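Local structure of gamma-resorcylate decarboxylase (Polaromonas, 4QRO) at residues 8-13 with 56-61; 34-39 with 288-293. The protein probably catalyses the decarboxylation of gamma-resorcylate (2,6-dihydroxybenzoate), using a manganese ion bound in its active site. All coordinates share one frame; numbering follows the deposited sequence.

Contact 1: residues 8-13 with 56-61. With MN (manganese (II) ion), chain K; 38L (2-nitrobenzene-1,3-diol), chain M.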
loop_
_atom_site.group_PDB
_atom_site.type_symbol
_atom_site.label_atom_id
_atom_site.label_comp_id
_atom_site.label_asym_id
_atom_site.label_seq_id
_atom_site.Cartn_x
_atom_site.Cartn_y
_atom_site.Cartn_z
ATOM N N GLU A 8 19.715 -6.562 -0.863
ATOM C CA GLU A 8 19.422 -5.165 -0.572
ATOM C C GLU A 8 20.335 -4.754 0.570
ATOM O O GLU A 8 19.926 -4.642 1.726
ATOM C CB GLU A 8 17.940 -4.909 -0.228
ATOM C CG GLU A 8 17.577 -3.448 -0.467
ATOM C CD GLU A 8 16.147 -3.078 -0.111
ATOM O OE1 GLU A 8 15.956 -2.035 0.567
ATOM O OE2 GLU A 8 15.220 -3.775 -0.569
ATOM N N GLU A 9 21.587 -4.516 0.207
ATOM C CA GLU A 9 22.674 -4.399 1.144
ATOM C C GLU A 9 23.473 -3.170 0.672
ATOM O O GLU A 9 24.103 -3.163 -0.403
ATOM C CB GLU A 9 23.545 -5.683 1.155
ATOM C CG GLU A 9 22.806 -7.038 0.992
ATOM C CD GLU A 9 21.728 -7.317 2.044
ATOM O OE1 GLU A 9 20.575 -7.700 1.667
ATOM O OE2 GLU A 9 22.014 -7.169 3.256
ATOM N N HIS A 10 23.381 -2.112 1.454
ATOM C CA HIS A 10 23.760 -0.807 0.997
ATOM C C HIS A 10 25.099 -0.349 1.548
ATOM O O HIS A 10 25.504 -0.738 2.637
ATOM C CB HIS A 10 22.710 0.221 1.412
ATOM C CG HIS A 10 21.327 -0.067 0.920
ATOM N ND1 HIS A 10 20.978 0.012 -0.412
ATOM C CD2 HIS A 10 20.186 -0.347 1.598
ATOM C CE1 HIS A 10 19.688 -0.254 -0.541
ATOM N NE2 HIS A 10 19.183 -0.459 0.665
ATOM N N PHE A 11 25.735 0.548 0.799
ATOM C CA PHE A 11 26.939 1.247 1.251
ATOM C C PHE A 11 26.848 2.680 0.730
ATOM O O PHE A 11 25.970 3.021 -0.104
ATOM C CB PHE A 11 28.203 0.574 0.681
ATOM C CG PHE A 11 28.376 0.795 -0.801
ATOM C CD1 PHE A 11 29.062 1.908 -1.282
ATOM C CD2 PHE A 11 27.769 -0.050 -1.713
ATOM C CE1 PHE A 11 29.173 2.151 -2.633
ATOM C CE2 PHE A 11 27.892 0.168 -3.073
ATOM C CZ PHE A 11 28.579 1.290 -3.536
ATOM N N ALA A 12 27.755 3.525 1.203
ATOM C CA ALA A 12 27.841 4.907 0.710
ATOM C C ALA A 12 29.287 5.280 0.413
ATOM O O ALA A 12 30.215 4.693 0.981
ATOM C CB ALA A 12 27.271 5.868 1.726
ATOM N N THR A 13 29.457 6.226 -0.506
ATOM C CA THR A 13 30.720 6.958 -0.629
ATOM C C THR A 13 30.595 8.252 0.183
ATOM O O THR A 13 29.484 8.630 0.592
ATOM C CB THR A 13 31.064 7.260 -2.101
ATOM O OG1 THR A 13 30.030 8.062 -2.685
ATOM C CG2 THR A 13 31.191 5.968 -2.887
ATOM N N ILE A 56 25.100 -8.718 -2.455
ATOM C CA ILE A 56 25.126 -7.990 -3.667
ATOM C C ILE A 56 24.918 -6.547 -3.215
ATOM O O ILE A 56 23.896 -6.207 -2.632
ATOM C CB ILE A 56 24.047 -8.459 -4.634
ATOM C CG1 ILE A 56 24.133 -9.994 -4.819
ATOM C CG2 ILE A 56 24.192 -7.737 -5.958
ATOM C CD1 ILE A 56 23.164 -10.537 -5.844
ATOM N N LEU A 57 25.926 -5.718 -3.443
ATOM C CA LEU A 57 26.017 -4.415 -2.810
ATOM C C LEU A 57 25.401 -3.336 -3.683
ATOM O O LEU A 57 25.460 -3.409 -4.904
ATOM C CB LEU A 57 27.494 -4.080 -2.534
ATOM C CG LEU A 57 28.269 -4.958 -1.546
ATOM C CD1 LEU A 57 29.732 -4.546 -1.558
ATOM C CD2 LEU A 57 27.685 -4.871 -0.140
ATOM N N SER A 58 24.805 -2.331 -3.052
ATOM C CA SER A 58 24.274 -1.174 -3.782
ATOM C C SER A 58 24.469 0.117 -3.005
ATOM O O SER A 58 24.386 0.148 -1.768
ATOM C CB SER A 58 22.754 -1.345 -4.084
ATOM O OG SER A 58 22.003 -1.435 -2.868
ATOM N N LEU A 59 24.636 1.192 -3.765
ATOM C CA LEU A 59 24.750 2.537 -3.247
ATOM C C LEU A 59 23.458 2.924 -2.522
ATOM O O LEU A 59 22.374 2.388 -2.793
ATOM C CB LEU A 59 25.020 3.492 -4.425
ATOM C CG LEU A 59 25.481 4.935 -4.205
ATOM C CD1 LEU A 59 26.797 4.934 -3.467
ATOM C CD2 LEU A 59 25.610 5.661 -5.534
ATOM N N ASN A 60 23.592 3.846 -1.583
ATOM C CA ASN A 60 22.483 4.288 -0.747
ATOM C C ASN A 60 21.516 5.219 -1.517
ATOM O O ASN A 60 21.690 5.431 -2.713
ATOM C CB ASN A 60 23.003 4.913 0.553
ATOM C CG ASN A 60 23.769 6.189 0.338
ATOM O OD1 ASN A 60 24.548 6.318 -0.614
ATOM N ND2 ASN A 60 23.610 7.125 1.272
ATOM N N ALA A 61 20.471 5.698 -0.846
ATOM C CA ALA A 61 19.338 6.359 -1.523
ATOM C C ALA A 61 19.191 7.795 -1.028
ATOM O O ALA A 61 19.562 8.081 0.105
ATOM C CB ALA A 61 18.061 5.590 -1.248
HETATM MN MN MN K . 17.032 -0.294 1.282
HETATM O OAK 38L M . 14.996 0.490 2.147
HETATM N NAG 38L M . 14.768 1.010 3.205
HETATM O OAJ 38L M . 13.685 0.784 3.745
HETATM C CAA 38L M . 15.743 1.853 3.793
HETATM C CAF 38L M . 15.427 2.467 5.001
HETATM O OAH 38L M . 14.664 1.805 5.915
HETATM C CAE 38L M . 15.888 3.754 5.281
HETATM C CAD 38L M . 16.713 4.416 4.378
HETATM C CAC 38L M . 17.173 3.743 3.249
HETATM C CAB 38L M . 16.726 2.451 2.978
HETATM O OAI 38L M . 17.243 1.785 1.899
HETATM O O HOH W 1 21.990 -4.320 -2.714
#
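Ser58 O is gripped by two donors of strand 8-11: Phe11 N gives it a hydrogen bond of 2.9 Å, and His10 CA adds a short C-H...O contact at 3.0 Å. Ser58 N donates to Glu9 O at 2.9 Å; the two bonds flank His10, as in a parallel pair, and the short axes are turned 50° from each other. A water ties the strands further, accepting from Glu9 N, donating to Ile56 O and hydrogen-bonding Ser58 OG.

His10 and Ser58 leave the sheet on one face, where Ser58 OG comes to 3.0 Å from His10 ND1, the ring nitrogen that does not bind the metal. His10 NE2 binds manganese at 2.2 Å. Glu8 reaches the same ion through OE1, its CG anti to the backbone N (chi1 -158°) and the chain extended beyond it. Glu8 OE2 is held by Tyr162 and Ser262.

On the other face, Phe11 lies against Leu59: Leu59 CA sits over the ring, 4.2 Å from its centroid in a CH-pi contact, and Leu59 CD1 meets Phe11 CE1 at 3.8 Å. Leu57 CB approaches Phe11 CD2, and Leu84 of helix 70-90 joins this apolar layer. An alanine in place of Phe11 would take away the ring packed on Leu59 and Leu57 and would probably open a gap between sheet and helix 70-90.

His164, Asp287 and two oxygens of the nitroresorcinol complete the manganese site. Glu8 and His10 form a Glu-x-His pair at the C-terminal end of the first strand, where many amidohydrolases carry His-x-His, facing the metal at the barrel mouth.

Contact 2: residues 34-39 with 288-293. With 38L (2-nitrobenzene-1,3-diol), chain M.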
loop_
_atom_site.group_PDB
_atom_site.type_symbol
_atom_site.label_atom_id
_atom_site.label_comp_id
_atom_site.label_asym_id
_atom_site.label_seq_id
_atom_site.Cartn_x
_atom_site.Cartn_y
_atom_site.Cartn_z
ATOM N N SER A 34 29.163 4.667 10.102
ATOM C CA SER A 34 30.224 3.646 10.183
ATOM C C SER A 34 29.828 2.382 9.430
ATOM O O SER A 34 30.663 1.791 8.738
ATOM C CB SER A 34 30.541 3.300 11.638
ATOM O OG SER A 34 29.442 2.685 12.256
ATOM N N ARG A 35 28.548 1.980 9.525
ATOM C CA ARG A 35 28.062 0.811 8.762
ATOM C C ARG A 35 28.051 1.091 7.280
ATOM O O ARG A 35 28.435 0.211 6.481
ATOM C CB ARG A 35 26.645 0.423 9.167
ATOM C CG ARG A 35 26.474 -0.031 10.595
ATOM C CD ARG A 35 24.985 -0.281 10.909
ATOM N NE ARG A 35 24.755 -0.856 12.212
ATOM C CZ ARG A 35 23.596 -1.336 12.647
ATOM N NH1 ARG A 35 22.499 -1.302 11.891
ATOM N NH2 ARG A 35 23.547 -1.879 13.844
ATOM N N LEU A 36 27.620 2.299 6.897
ATOM C CA LEU A 36 27.491 2.657 5.482
ATOM C C LEU A 36 28.857 2.671 4.810
ATOM O O LEU A 36 28.978 2.240 3.686
ATOM C CB LEU A 36 26.780 4.007 5.265
ATOM C CG LEU A 36 25.251 3.940 5.349
ATOM C CD1 LEU A 36 24.633 5.320 5.549
ATOM C CD2 LEU A 36 24.654 3.241 4.109
ATOM N N LEU A 37 29.885 3.132 5.537
ATOM C CA LEU A 37 31.201 3.312 4.963
ATOM C C LEU A 37 32.016 2.037 4.974
ATOM O O LEU A 37 33.003 1.941 4.263
ATOM C CB LEU A 37 31.965 4.434 5.681
ATOM C CG LEU A 37 31.442 5.843 5.459
ATOM C CD1 LEU A 37 32.194 6.827 6.374
ATOM C CD2 LEU A 37 31.527 6.251 3.997
ATOM N N ASP A 38 31.608 1.048 5.760
ATOM C CA ASP A 38 32.398 -0.170 5.899
ATOM C C ASP A 38 31.886 -1.250 4.969
ATOM O O ASP A 38 30.742 -1.638 5.045
ATOM C CB ASP A 38 32.412 -0.680 7.341
ATOM C CG ASP A 38 32.811 -2.136 7.416
ATOM O OD1 ASP A 38 33.960 -2.473 7.061
ATOM O OD2 ASP A 38 31.944 -2.948 7.749
ATOM N N ILE A 39 32.739 -1.707 4.062
ATOM C CA ILE A 39 32.434 -2.858 3.230
ATOM C C ILE A 39 33.279 -4.057 3.615
ATOM O O ILE A 39 32.760 -5.144 3.733
ATOM C CB ILE A 39 32.629 -2.526 1.748
ATOM C CG1 ILE A 39 31.565 -1.519 1.297
ATOM C CG2 ILE A 39 32.582 -3.797 0.905
ATOM C CD1 ILE A 39 31.841 -0.948 -0.071
ATOM N N TRP A 288 20.461 -4.095 5.355
ATOM C CA TRP A 288 21.626 -3.593 6.057
ATOM C C TRP A 288 22.113 -2.392 5.272
ATOM O O TRP A 288 22.159 -2.454 4.038
ATOM C CB TRP A 288 22.700 -4.664 6.163
ATOM C CG TRP A 288 23.991 -4.226 6.796
ATOM C CD1 TRP A 288 25.150 -3.869 6.121
ATOM C CD2 TRP A 288 24.299 -4.128 8.190
ATOM N NE1 TRP A 288 26.133 -3.561 7.013
ATOM C CE2 TRP A 288 25.650 -3.699 8.292
ATOM C CE3 TRP A 288 23.567 -4.322 9.365
ATOM C CZ2 TRP A 288 26.296 -3.511 9.532
ATOM C CZ3 TRP A 288 24.219 -4.133 10.616
ATOM C CH2 TRP A 288 25.562 -3.719 10.674
ATOM N N PRO A 289 22.458 -1.297 5.970
ATOM C CA PRO A 289 22.602 -1.131 7.419
ATOM C C PRO A 289 21.447 -0.455 8.133
ATOM O O PRO A 289 21.560 -0.114 9.330
ATOM C CB PRO A 289 23.864 -0.280 7.525
ATOM C CG PRO A 289 23.740 0.622 6.356
ATOM C CD PRO A 289 23.132 -0.199 5.251
ATOM N N PHE A 290 20.331 -0.313 7.431
ATOM C CA PHE A 290 19.151 0.354 7.983
ATOM C C PHE A 290 18.356 -0.621 8.840
ATOM O O PHE A 290 17.546 -0.197 9.704
ATOM C CB PHE A 290 18.303 0.955 6.843
ATOM C CG PHE A 290 19.063 1.933 5.992
ATOM C CD1 PHE A 290 19.318 3.201 6.448
ATOM C CD2 PHE A 290 19.571 1.559 4.743
ATOM C CE1 PHE A 290 20.058 4.089 5.689
ATOM C CE2 PHE A 290 20.306 2.452 3.968
ATOM C CZ PHE A 290 20.532 3.718 4.441
ATOM N N GLU A 291 18.558 -1.912 8.560
ATOM C CA GLU A 291 18.150 -3.013 9.421
ATOM C C GLU A 291 19.368 -3.828 9.811
ATOM O O GLU A 291 20.347 -3.912 9.040
ATOM C CB GLU A 291 17.218 -3.970 8.687
ATOM C CG GLU A 291 16.001 -3.340 8.090
ATOM C CD GLU A 291 15.022 -2.893 9.134
ATOM O OE1 GLU A 291 15.150 -3.327 10.308
ATOM O OE2 GLU A 291 14.153 -2.086 8.766
ATOM N N ASN A 292 19.300 -4.451 10.983
ATOM C CA ASN A 292 20.354 -5.362 11.452
ATOM C C ASN A 292 20.379 -6.678 10.703
ATOM O O ASN A 292 19.326 -7.281 10.447
ATOM C CB ASN A 292 20.197 -5.698 12.939
ATOM C CG ASN A 292 20.813 -4.663 13.865
ATOM O OD1 ASN A 292 21.185 -3.552 13.449
ATOM N ND2 ASN A 292 20.957 -5.037 15.126
ATOM N N ILE A 293 21.585 -7.116 10.346
ATOM C CA ILE A 293 21.807 -8.439 9.807
ATOM C C ILE A 293 21.278 -9.521 10.758
ATOM O O ILE A 293 20.607 -10.452 10.305
ATOM C CB ILE A 293 23.298 -8.674 9.458
ATOM C CG1 ILE A 293 23.685 -7.852 8.223
ATOM C CG2 ILE A 293 23.571 -10.158 9.195
ATOM C CD1 ILE A 293 25.175 -7.604 8.089
HETATM O OAK 38L M . 14.996 0.490 2.147
HETATM N NAG 38L M . 14.768 1.010 3.205
HETATM O OAJ 38L M . 13.685 0.784 3.745
HETATM C CAA 38L M . 15.743 1.853 3.793
HETATM C CAF 38L M . 15.427 2.467 5.001
HETATM O OAH 38L M . 14.664 1.805 5.915
HETATM C CAE 38L M . 15.888 3.754 5.281
HETATM C CAD 38L M . 16.713 4.416 4.378
HETATM C CAC 38L M . 17.173 3.743 3.249
HETATM C CAB 38L M . 16.726 2.451 2.978
HETATM O OAI 38L M . 17.243 1.785 1.899
HETATM O O HOH W 2 28.866 -2.364 7.332
#
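The last turn of helix 29-37 meets an irregular loop, nearest at the CA atoms of Arg35 and Pro289, 5.9 Å apart; a cis peptide bond precedes the proline. Arg35 is laid out straight from CG to NE across the indole of Trp288 (chi2 175°, chi3 174°), which brings its guanidinium to the loop. Its CD lies over the six-membered ring in a CH-pi contact, 3.9 Å from the centroid, and the guanidinium plane is 23° from that of the ring.

A backbone carbonyl and a side-chain amide oxygen of the loop hold the far end. Arg35 NH1 donates to Pro289 O at 3.0 Å, nearly in the guanidinium plane, while NH2 reaches Asn292 OD1 at 2.9 Å and NH1 adds a weak bond to the same oxygen. Glu31 forms a salt bridge with NE, and Trp236 of the second subunit makes a cation-pi contact with the guanidinium. A water links Trp288 NE1 with Arg35 O.

Leu36 CD2 packs on Pro289 CG at 3.6 Å and more loosely on Phe290 CZ. The ring of Phe290 turns a face to the nitroresorcinol, whose CAC lies 3.5 Å from CE2. Asn234 of the second subunit hydrogen-bonds to both Phe290 O and the inhibitor. This is the inhibitor pocket, probably also the substrate site, at the barrel mouth, walled by the loop after the last strand and completed across the dimer interface.

How the contacts relate
Both contacts are largely buried, but contact 1 is nearer the centre of the chain, within the barrel strands, and no other chain touches it; contact 2 lies farther out, where a helix end and a loop meet the second subunit. Their chemistry differs accordingly: backbone hydrogen bonds between parallel strands, metal ligands and an apolar layer in the first, an arginine spread over an indole and bonded to carbonyls in the second. The two abut along residues 8-13, with probable hydrogen bonds from His10 N to Trp288 O and from Ala12 N to Leu36 O. They share the nitroresorcinol: contact 1 presents the metal that binds its oxygens, contact 2 the phenylalanine that covers its ring.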